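Local coordinates for carbamate kinase (Aeropyrum pernix, PDB 2E9Y), which probably catalyses, as a member of the amino acid kinase family, reversible phosphoryl transfer between ATP and carbamate, giving ADP and carbamoyl phosphate, at the interface of chains A and B. Coordinates in Å, arbitrary orientation; residue numbers count along the deposited sequence, not the author numbering. Chains: chain A/B, Carbamate kinase.

Contact 1: the interface of chains A and B. Residues chain A 76, 80, 83-84; chain B 25, 88, 91-92.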
# COMPACT_ATOMS: atom_id res chain seq x y z
N GLN A 76 -15.11 2.46 -2.04
CA GLN A 76 -14.01 1.99 -2.88
C GLN A 76 -14.27 0.52 -3.22
O GLN A 76 -14.84 -0.21 -2.41
CB GLN A 76 -12.68 2.13 -2.15
CG GLN A 76 -12.33 3.58 -1.79
CD GLN A 76 -12.33 4.48 -3.01
OE1 GLN A 76 -11.82 4.10 -4.07
NE2 GLN A 76 -12.89 5.68 -2.87
N ILE A 80 -9.34 -2.23 -4.40
CA ILE A 80 -8.64 -1.09 -3.79
C ILE A 80 -8.51 -1.39 -2.29
O ILE A 80 -7.49 -1.09 -1.68
CB ILE A 80 -9.42 0.23 -4.01
CG1 ILE A 80 -9.29 0.68 -5.47
CG2 ILE A 80 -8.89 1.32 -3.08
CD1 ILE A 80 -7.87 0.86 -5.93
N ALA A 83 -5.67 -3.71 -1.90
CA ALA A 83 -4.38 -3.01 -2.03
C ALA A 83 -4.07 -2.29 -0.73
O ALA A 83 -2.93 -2.31 -0.24
CB ALA A 83 -4.44 -2.02 -3.19
N MET A 84 -5.08 -1.64 -0.16
CA MET A 84 -4.91 -0.94 1.11
C MET A 84 -4.38 -1.88 2.19
O MET A 84 -3.50 -1.54 2.97
CB MET A 84 -6.27 -0.38 1.53
CG MET A 84 -6.63 0.90 0.76
SD MET A 84 -8.16 1.64 1.36
CE MET A 84 -8.40 2.82 0.02
N VAL B 25 -13.66 5.65 -7.54
CA VAL B 25 -12.72 4.91 -8.37
C VAL B 25 -12.81 5.34 -9.84
O VAL B 25 -11.79 5.40 -10.54
CB VAL B 25 -12.94 3.38 -8.24
CG1 VAL B 25 -14.31 2.98 -8.77
CG2 VAL B 25 -11.82 2.63 -8.95
N TRP B 88 -3.21 2.59 -2.25
CA TRP B 88 -4.41 2.98 -2.99
C TRP B 88 -4.04 3.78 -4.24
O TRP B 88 -4.29 3.36 -5.37
CB TRP B 88 -5.31 3.81 -2.07
CG TRP B 88 -6.55 4.41 -2.67
CD1 TRP B 88 -7.02 4.28 -3.95
CD2 TRP B 88 -7.47 5.28 -1.99
NE1 TRP B 88 -8.17 5.03 -4.11
CE2 TRP B 88 -8.46 5.65 -2.92
CE3 TRP B 88 -7.54 5.78 -0.68
CZ2 TRP B 88 -9.52 6.50 -2.58
CZ3 TRP B 88 -8.60 6.64 -0.35
CH2 TRP B 88 -9.57 6.98 -1.30
N LEU B 91 -1.27 1.97 -6.45
CA LEU B 91 -1.78 0.92 -7.32
C LEU B 91 -2.36 1.52 -8.60
O LEU B 91 -2.11 1.02 -9.70
CB LEU B 91 -2.85 0.08 -6.62
CG LEU B 91 -3.52 -0.95 -7.54
CD1 LEU B 91 -2.48 -1.98 -8.01
CD2 LEU B 91 -4.66 -1.64 -6.81
N LEU B 92 -3.15 2.58 -8.45
CA LEU B 92 -3.77 3.22 -9.61
C LEU B 92 -2.71 3.76 -10.56
O LEU B 92 -2.80 3.54 -11.78
CB LEU B 92 -4.70 4.36 -9.17
CG LEU B 92 -5.95 3.96 -8.39
CD1 LEU B 92 -6.73 5.22 -8.01
CD2 LEU B 92 -6.82 3.03 -9.23
O HOH W 1 -10.67 5.71 -5.92
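A:Ile80 and B:Trp88, which meet across the subunit boundary, both lie on helix 78-103 of their own chain, with helical backbone torsions, whereas A:Gln76 sits in the extended stretch just ahead of that helix. The indole of B:Trp88 is the surface on which the patch is built, and three side chains of chain A approach it from the same side. Over the pyrrole part lies the branch methyl of A:Ile80, CG2, 3.9 Å from the centroid of the five-membered ring in a CH-pi contact. That methyl stands opposite the backbone N about CA-CB, while the longer arm runs on to place CD1 4.1 Å from CD2 of B:Leu92. The amide of A:Gln76, on the same side of the ring as that methyl, hangs past the CZ2 edge; it crosses the tryptophan side chain nearly at right angles, its plane inclined 45° to the indole, and its carbon CD is 3.5 Å from B:Trp88 CZ2. The thioether of A:Met84 runs alongside the indole, pointing the same way, with its terminal CE on the same face near the CD2/CE3 rim. In B:Trp88 itself, chi1 (175°) carries the indole toward chain A and chi2 (2°) sets the turn of its face. In the plane of the ring, at its edge, a water lies 3.2 Å from the indole nitrogen NE1 of B:Trp88 and 2.7 Å from OE1 of A:Gln76, joining the two subunits by a polar bridge. Beside the indole, A:Ala83 CB packs 3.6 Å from CD2 of B:Leu91. Replacing B:Trp88 with a leucine would probably open a gap beneath A:Ile80 and A:Met84 and deprive the bridging water of its indole partner. Hydrophobic packing around an aromatic plate, with water at its rim, thus helps hold the two kinase subunits together in what is plausibly the functional dimer.

Contact 2: the interface of chains A and B. Residues chain A 23-25, 28, 61, 88; chain B 74, 76.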
# COMPACT_ATOMS: atom_id res chain seq x y z
N VAL A 23 -8.71 -6.09 14.83
CA VAL A 23 -7.84 -5.33 13.95
C VAL A 23 -7.35 -4.01 14.56
O VAL A 23 -6.78 -3.17 13.86
CB VAL A 23 -8.54 -5.02 12.61
CG1 VAL A 23 -9.17 -6.30 12.06
CG2 VAL A 23 -9.59 -3.94 12.79
N SER A 24 -7.59 -3.84 15.86
CA SER A 24 -7.16 -2.62 16.54
C SER A 24 -5.65 -2.52 16.40
O SER A 24 -4.96 -3.54 16.47
CB SER A 24 -7.53 -2.67 18.02
OG SER A 24 -6.79 -3.68 18.68
N VAL A 25 -5.14 -1.31 16.22
CA VAL A 25 -3.70 -1.11 16.06
C VAL A 25 -2.92 -1.78 17.19
O VAL A 25 -1.82 -2.28 16.97
CB VAL A 25 -3.35 0.39 16.00
CG1 VAL A 25 -3.69 1.06 17.32
CG2 VAL A 25 -1.88 0.57 15.67
N GLN A 28 -2.91 -5.89 16.67
CA GLN A 28 -2.04 -6.25 15.57
C GLN A 28 -0.55 -6.04 15.84
O GLN A 28 0.26 -6.92 15.57
CB GLN A 28 -2.45 -5.51 14.29
CG GLN A 28 -2.82 -4.06 14.50
CD GLN A 28 -3.41 -3.43 13.25
OE1 GLN A 28 -4.05 -4.12 12.45
NE2 GLN A 28 -3.22 -2.13 13.08
N TYR A 61 -12.98 -5.20 7.52
CA TYR A 61 -13.09 -3.96 8.27
C TYR A 61 -13.22 -2.77 7.32
O TYR A 61 -14.09 -1.92 7.49
CB TYR A 61 -11.85 -3.77 9.16
CG TYR A 61 -11.71 -2.39 9.77
CD1 TYR A 61 -12.50 -2.00 10.86
CD2 TYR A 61 -10.80 -1.47 9.27
CE1 TYR A 61 -12.38 -0.73 11.42
CE2 TYR A 61 -10.66 -0.20 9.82
CZ TYR A 61 -11.45 0.17 10.90
OH TYR A 61 -11.31 1.42 11.45
N TRP A 88 -1.23 -1.69 4.79
CA TRP A 88 -1.56 -1.71 6.22
C TRP A 88 -0.81 -2.84 6.93
O TRP A 88 0.04 -2.59 7.79
CB TRP A 88 -3.08 -1.86 6.36
CG TRP A 88 -3.64 -2.10 7.74
CD1 TRP A 88 -2.97 -2.11 8.93
CD2 TRP A 88 -5.01 -2.38 8.05
NE1 TRP A 88 -3.85 -2.40 9.96
CE2 TRP A 88 -5.10 -2.57 9.44
CE3 TRP A 88 -6.18 -2.50 7.27
CZ2 TRP A 88 -6.32 -2.86 10.09
CZ3 TRP A 88 -7.38 -2.80 7.91
CH2 TRP A 88 -7.44 -2.98 9.30
N PRO B 74 -12.79 -0.51 16.32
CA PRO B 74 -11.41 -0.02 16.26
C PRO B 74 -11.21 1.09 15.23
O PRO B 74 -11.74 1.02 14.13
CB PRO B 74 -10.61 -1.27 15.89
CG PRO B 74 -11.43 -2.38 16.50
CD PRO B 74 -12.83 -1.97 16.12
N GLN B 76 -8.30 3.10 13.09
CA GLN B 76 -6.90 2.99 12.72
C GLN B 76 -6.22 4.34 12.86
O GLN B 76 -6.83 5.38 12.62
CB GLN B 76 -6.76 2.49 11.27
CG GLN B 76 -7.31 1.09 11.06
CD GLN B 76 -6.72 0.07 12.01
OE1 GLN B 76 -5.50 -0.06 12.13
NE2 GLN B 76 -7.59 -0.66 12.71
O HOH W 2 -13.90 2.26 12.87
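B:Gln76 reaches into chain A, where its amide spans the edge of the A:Trp88 indole and the A:Val23 carbonyl beside it, burying more surface than any other residue of the patch. Its NE2 donates to the backbone O of A:Val23 at 2.9 Å, a fairly straight bond (153° at H) that approaches from above the carbonyl plane. The other end of the amide, OE1, receives a weak bond from the side-chain NE2 of A:Gln28, so both polar ends have partners in chain A. A bend at chi2 (-54°) carries this amide to the CZ2 edge of A:Trp88, above its plane, and the methylene CG, at the bend, rests 3.8 Å from the ring carbon CE2 of A:Tyr61. Within chain A, A:Trp88 NE1 makes a weak bond to OE1 of A:Gln28, which may help orient that glutamine toward B:Gln76.

B:Pro74, next in buried surface, offers both a polar and an apolar group. Its carbonyl O accepts the phenol hydroxyl OH of A:Tyr61 at 2.7 Å, the donor tilted 24° from the carbonyl plane, and a water bridges the same two oxygens. The pyrrolidine carbon CB packs 3.8 Å from CA of A:Ser24, in a poorly ordered part of the loop.

The loop carrying B:Pro74 and B:Gln76, ahead of helix 78-103, thus packs against the loop before helix 25-44, the start of that helix, helix 56-67 and helix 78-103 of chain A.

About 18 Å separates the C-alpha centres of contact 1 and contact 2, which belong to one two-fold symmetric interface. They share positions Gln76 and Trp88, with the chains exchanged: contact 1 uses the glutamine of chain A and the tryptophan of chain B, contact 2 the reverse. Contact 1 extends the motif along helix 78-103, whereas contact 2 extends it toward the preceding loop, the loop before helix 25-44 and helix 56-67. Each subunit therefore both inserts a loop and receives its partner's, a reciprocal arrangement that would tie the position of these elements to dimer assembly.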